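Local coordinates for mRNA-binding protein PUF3 (PDB 3K49) that binds 3'-UTR elements of mRNAs encoding mitochondrial proteins, including COX17, promoting deadenylation and decay of that message and localizing its targets near mitochondria, at residues L288-L298 and G328-A338. Residues are numbered along the deposited sequence; the frame is centred on the assembly and turned at random.
Sequences LPRDKNHALNL and GKKLIVIAIRA
Behind the contact of Pro289 and Ala295 with Leu331, the flat imidazole of His294 has Arg290 CB over one face, offset toward the rim, and Asp291 CG in plane at its edge. Asp291 is the N-cap of helix 292-296: its OD1 accepts a nearly straight bond from His294 N (2.6 Å, 165°), with weak ones from Asn293 N and His294 ND1. On helix 326-345, Val333 CG1 lies over one face of the Arg337 guanidinium, toward the rim.

The short helix illustrates how small residues bring helices together: Ala295 and Ala335 lie with their CA atoms 4.8 Å apart, and Ala295 O reaches Ala335 CA at 3.7 Å. Larger apolar groups fill in around them. Leu288 crosses Ile332 at about a right angle, its CD2 3.4 Å from Ile332 CG1, while its CD1 rests on Gly328 CA. Leu331 CB meets Pro289 CG at 3.9 Å; with CG beside the backbone N (chi1 -37°), its CD1 lies 3.4 Å from Pro289 O and its CD2 against Lys292 CD. Further along, Leu296 CG meets Ile334 CG2. At the exposed border Lys292, bent at chi2 and chi4, brings NZ to 3.7 Å from Lys330 NZ, a probably unfavourable pairing. Met304 of helix 303-308 touches Pro289, Leu298 and Ala335.

The axes of 292-296 and 328-338 cross at -27°, a near-parallel apolar packing within the all-helical, crescent-shaped Pumilio homology domain.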
# COMPACT_ATOMS: atom_id res chain seq x y z
N LEU A 288 12.38 -25.78 -16.71
CA LEU A 288 13.58 -26.60 -16.58
C LEU A 288 13.88 -27.45 -17.82
O LEU A 288 13.02 -28.20 -18.27
CB LEU A 288 13.47 -27.51 -15.36
CG LEU A 288 14.14 -26.96 -14.10
CD1 LEU A 288 14.24 -28.05 -13.07
CD2 LEU A 288 15.51 -26.40 -14.45
N PRO A 289 15.10 -27.31 -18.36
CA PRO A 289 15.61 -28.19 -19.42
C PRO A 289 15.64 -29.64 -18.94
O PRO A 289 16.07 -29.91 -17.82
CB PRO A 289 17.03 -27.66 -19.65
CG PRO A 289 17.35 -26.85 -18.40
CD PRO A 289 16.05 -26.22 -18.07
N ARG A 290 15.18 -30.56 -19.78
CA ARG A 290 14.95 -31.93 -19.35
C ARG A 290 16.16 -32.61 -18.70
O ARG A 290 16.00 -33.43 -17.79
CB ARG A 290 14.38 -32.77 -20.50
CG ARG A 290 13.04 -32.23 -21.02
CD ARG A 290 12.49 -33.03 -22.18
NE ARG A 290 11.30 -32.39 -22.73
CZ ARG A 290 10.64 -32.82 -23.80
NH1 ARG A 290 11.04 -33.91 -24.45
NH2 ARG A 290 9.56 -32.17 -24.22
N ASP A 291 17.36 -32.27 -19.15
CA ASP A 291 18.57 -32.93 -18.67
C ASP A 291 19.83 -32.09 -18.90
O ASP A 291 19.76 -31.00 -19.46
CB ASP A 291 18.73 -34.28 -19.37
CG ASP A 291 18.76 -34.16 -20.89
OD1 ASP A 291 19.38 -33.20 -21.39
OD2 ASP A 291 18.17 -35.01 -21.58
N LYS A 292 20.97 -32.62 -18.47
CA LYS A 292 22.25 -31.93 -18.60
C LYS A 292 22.57 -31.58 -20.05
O LYS A 292 23.36 -30.68 -20.32
CB LYS A 292 23.38 -32.80 -18.03
CG LYS A 292 23.22 -33.22 -16.58
CD LYS A 292 23.49 -32.06 -15.62
CE LYS A 292 23.73 -32.55 -14.19
NZ LYS A 292 25.09 -33.14 -14.02
N ASN A 293 21.95 -32.29 -20.98
CA ASN A 293 22.24 -32.12 -22.39
C ASN A 293 21.40 -31.02 -23.02
O ASN A 293 21.93 -30.12 -23.67
CB ASN A 293 21.98 -33.44 -23.12
CG ASN A 293 23.13 -33.85 -24.01
OD1 ASN A 293 24.22 -33.28 -23.93
ND2 ASN A 293 22.92 -34.87 -24.84
N HIS A 294 20.08 -31.11 -22.84
CA HIS A 294 19.18 -30.05 -23.26
C HIS A 294 19.73 -28.72 -22.77
O HIS A 294 19.79 -27.75 -23.51
CB HIS A 294 17.78 -30.27 -22.71
CG HIS A 294 17.01 -31.34 -23.42
ND1 HIS A 294 17.08 -32.68 -23.07
CD2 HIS A 294 16.15 -31.28 -24.47
CE1 HIS A 294 16.30 -33.38 -23.87
NE2 HIS A 294 15.73 -32.55 -24.73
N ALA A 295 20.15 -28.71 -21.51
CA ALA A 295 20.68 -27.51 -20.87
C ALA A 295 21.84 -26.92 -21.65
O ALA A 295 21.87 -25.72 -21.92
CB ALA A 295 21.09 -27.81 -19.44
N LEU A 296 22.80 -27.76 -22.02
CA LEU A 296 23.98 -27.29 -22.74
C LEU A 296 23.65 -26.80 -24.15
O LEU A 296 24.30 -25.89 -24.66
CB LEU A 296 25.05 -28.38 -22.79
CG LEU A 296 26.13 -28.23 -21.72
CD1 LEU A 296 26.99 -29.49 -21.61
CD2 LEU A 296 26.99 -27.00 -22.01
N ASN A 297 22.63 -27.40 -24.76
CA ASN A 297 22.23 -27.03 -26.11
C ASN A 297 20.73 -26.76 -26.20
O ASN A 297 19.96 -27.61 -26.65
CB ASN A 297 22.65 -28.10 -27.12
CG ASN A 297 22.70 -27.57 -28.54
OD1 ASN A 297 23.00 -26.40 -28.76
ND2 ASN A 297 22.42 -28.44 -29.50
N LEU A 298 20.31 -25.57 -25.77
CA LEU A 298 18.91 -25.19 -25.81
C LEU A 298 18.60 -24.53 -27.14
O LEU A 298 19.51 -24.03 -27.82
CB LEU A 298 18.57 -24.22 -24.67
CG LEU A 298 18.46 -24.81 -23.27
CD1 LEU A 298 18.21 -23.71 -22.24
CD2 LEU A 298 17.35 -25.86 -23.21
N GLY A 328 17.37 -28.71 -9.64
CA GLY A 328 16.89 -27.81 -10.67
C GLY A 328 17.85 -26.66 -10.88
O GLY A 328 18.23 -26.35 -12.01
N LYS A 329 18.23 -26.03 -9.78
CA LYS A 329 19.24 -24.97 -9.77
C LYS A 329 20.42 -25.36 -10.65
O LYS A 329 20.95 -24.54 -11.40
CB LYS A 329 19.72 -24.71 -8.34
CG LYS A 329 20.49 -23.41 -8.15
CD LYS A 329 20.75 -23.14 -6.67
CE LYS A 329 21.40 -21.78 -6.45
NZ LYS A 329 21.63 -21.47 -5.01
N LYS A 330 20.81 -26.63 -10.55
CA LYS A 330 21.91 -27.17 -11.34
C LYS A 330 21.71 -26.89 -12.82
O LYS A 330 22.57 -26.31 -13.48
CB LYS A 330 22.02 -28.68 -11.09
CG LYS A 330 23.33 -29.31 -11.54
CD LYS A 330 23.50 -30.72 -10.96
CE LYS A 330 24.91 -31.25 -11.16
NZ LYS A 330 25.17 -32.51 -10.39
N LEU A 331 20.55 -27.30 -13.34
CA LEU A 331 20.26 -27.19 -14.77
C LEU A 331 20.08 -25.74 -15.22
O LEU A 331 20.41 -25.40 -16.35
CB LEU A 331 19.00 -28.00 -15.11
CG LEU A 331 18.85 -29.32 -14.35
CD1 LEU A 331 17.59 -30.06 -14.81
CD2 LEU A 331 20.08 -30.21 -14.51
N ILE A 332 19.56 -24.91 -14.33
CA ILE A 332 19.29 -23.52 -14.67
C ILE A 332 20.58 -22.74 -14.89
O ILE A 332 20.69 -21.95 -15.84
CB ILE A 332 18.43 -22.84 -13.57
CG1 ILE A 332 17.03 -23.45 -13.56
CG2 ILE A 332 18.37 -21.33 -13.79
CD1 ILE A 332 16.13 -22.94 -12.46
N VAL A 333 21.56 -22.97 -14.03
CA VAL A 333 22.81 -22.24 -14.09
C VAL A 333 23.55 -22.52 -15.39
O VAL A 333 23.93 -21.61 -16.12
CB VAL A 333 23.74 -22.61 -12.92
CG1 VAL A 333 25.09 -21.93 -13.07
CG2 VAL A 333 23.10 -22.24 -11.59
N ILE A 334 23.73 -23.81 -15.66
CA ILE A 334 24.46 -24.24 -16.84
C ILE A 334 23.84 -23.69 -18.12
O ILE A 334 24.56 -23.29 -19.04
CB ILE A 334 24.52 -25.77 -16.94
CG1 ILE A 334 25.31 -26.36 -15.78
CG2 ILE A 334 25.11 -26.19 -18.28
CD1 ILE A 334 25.22 -27.86 -15.67
N ALA A 335 22.51 -23.68 -18.18
CA ALA A 335 21.80 -23.13 -19.33
C ALA A 335 22.15 -21.66 -19.54
O ALA A 335 22.40 -21.22 -20.66
CB ALA A 335 20.31 -23.30 -19.16
N ILE A 336 22.18 -20.91 -18.44
CA ILE A 336 22.48 -19.49 -18.48
C ILE A 336 23.91 -19.27 -18.95
O ILE A 336 24.17 -18.45 -19.83
CB ILE A 336 22.28 -18.82 -17.10
CG1 ILE A 336 20.87 -19.09 -16.59
CG2 ILE A 336 22.53 -17.33 -17.20
CD1 ILE A 336 20.61 -18.55 -15.21
N ARG A 337 24.83 -20.02 -18.35
CA ARG A 337 26.24 -19.95 -18.73
C ARG A 337 26.39 -20.19 -20.23
O ARG A 337 27.12 -19.48 -20.92
CB ARG A 337 27.06 -20.97 -17.94
CG ARG A 337 27.40 -20.54 -16.52
CD ARG A 337 27.87 -21.73 -15.70
NE ARG A 337 28.45 -21.34 -14.41
CZ ARG A 337 28.63 -22.17 -13.39
NH1 ARG A 337 28.27 -23.44 -13.50
NH2 ARG A 337 29.16 -21.73 -12.25
N ALA A 338 25.68 -21.19 -20.73
CA ALA A 338 25.70 -21.52 -22.15
C ALA A 338 25.25 -20.35 -23.02
O ALA A 338 25.86 -20.07 -24.05
CB ALA A 338 24.84 -22.74 -22.42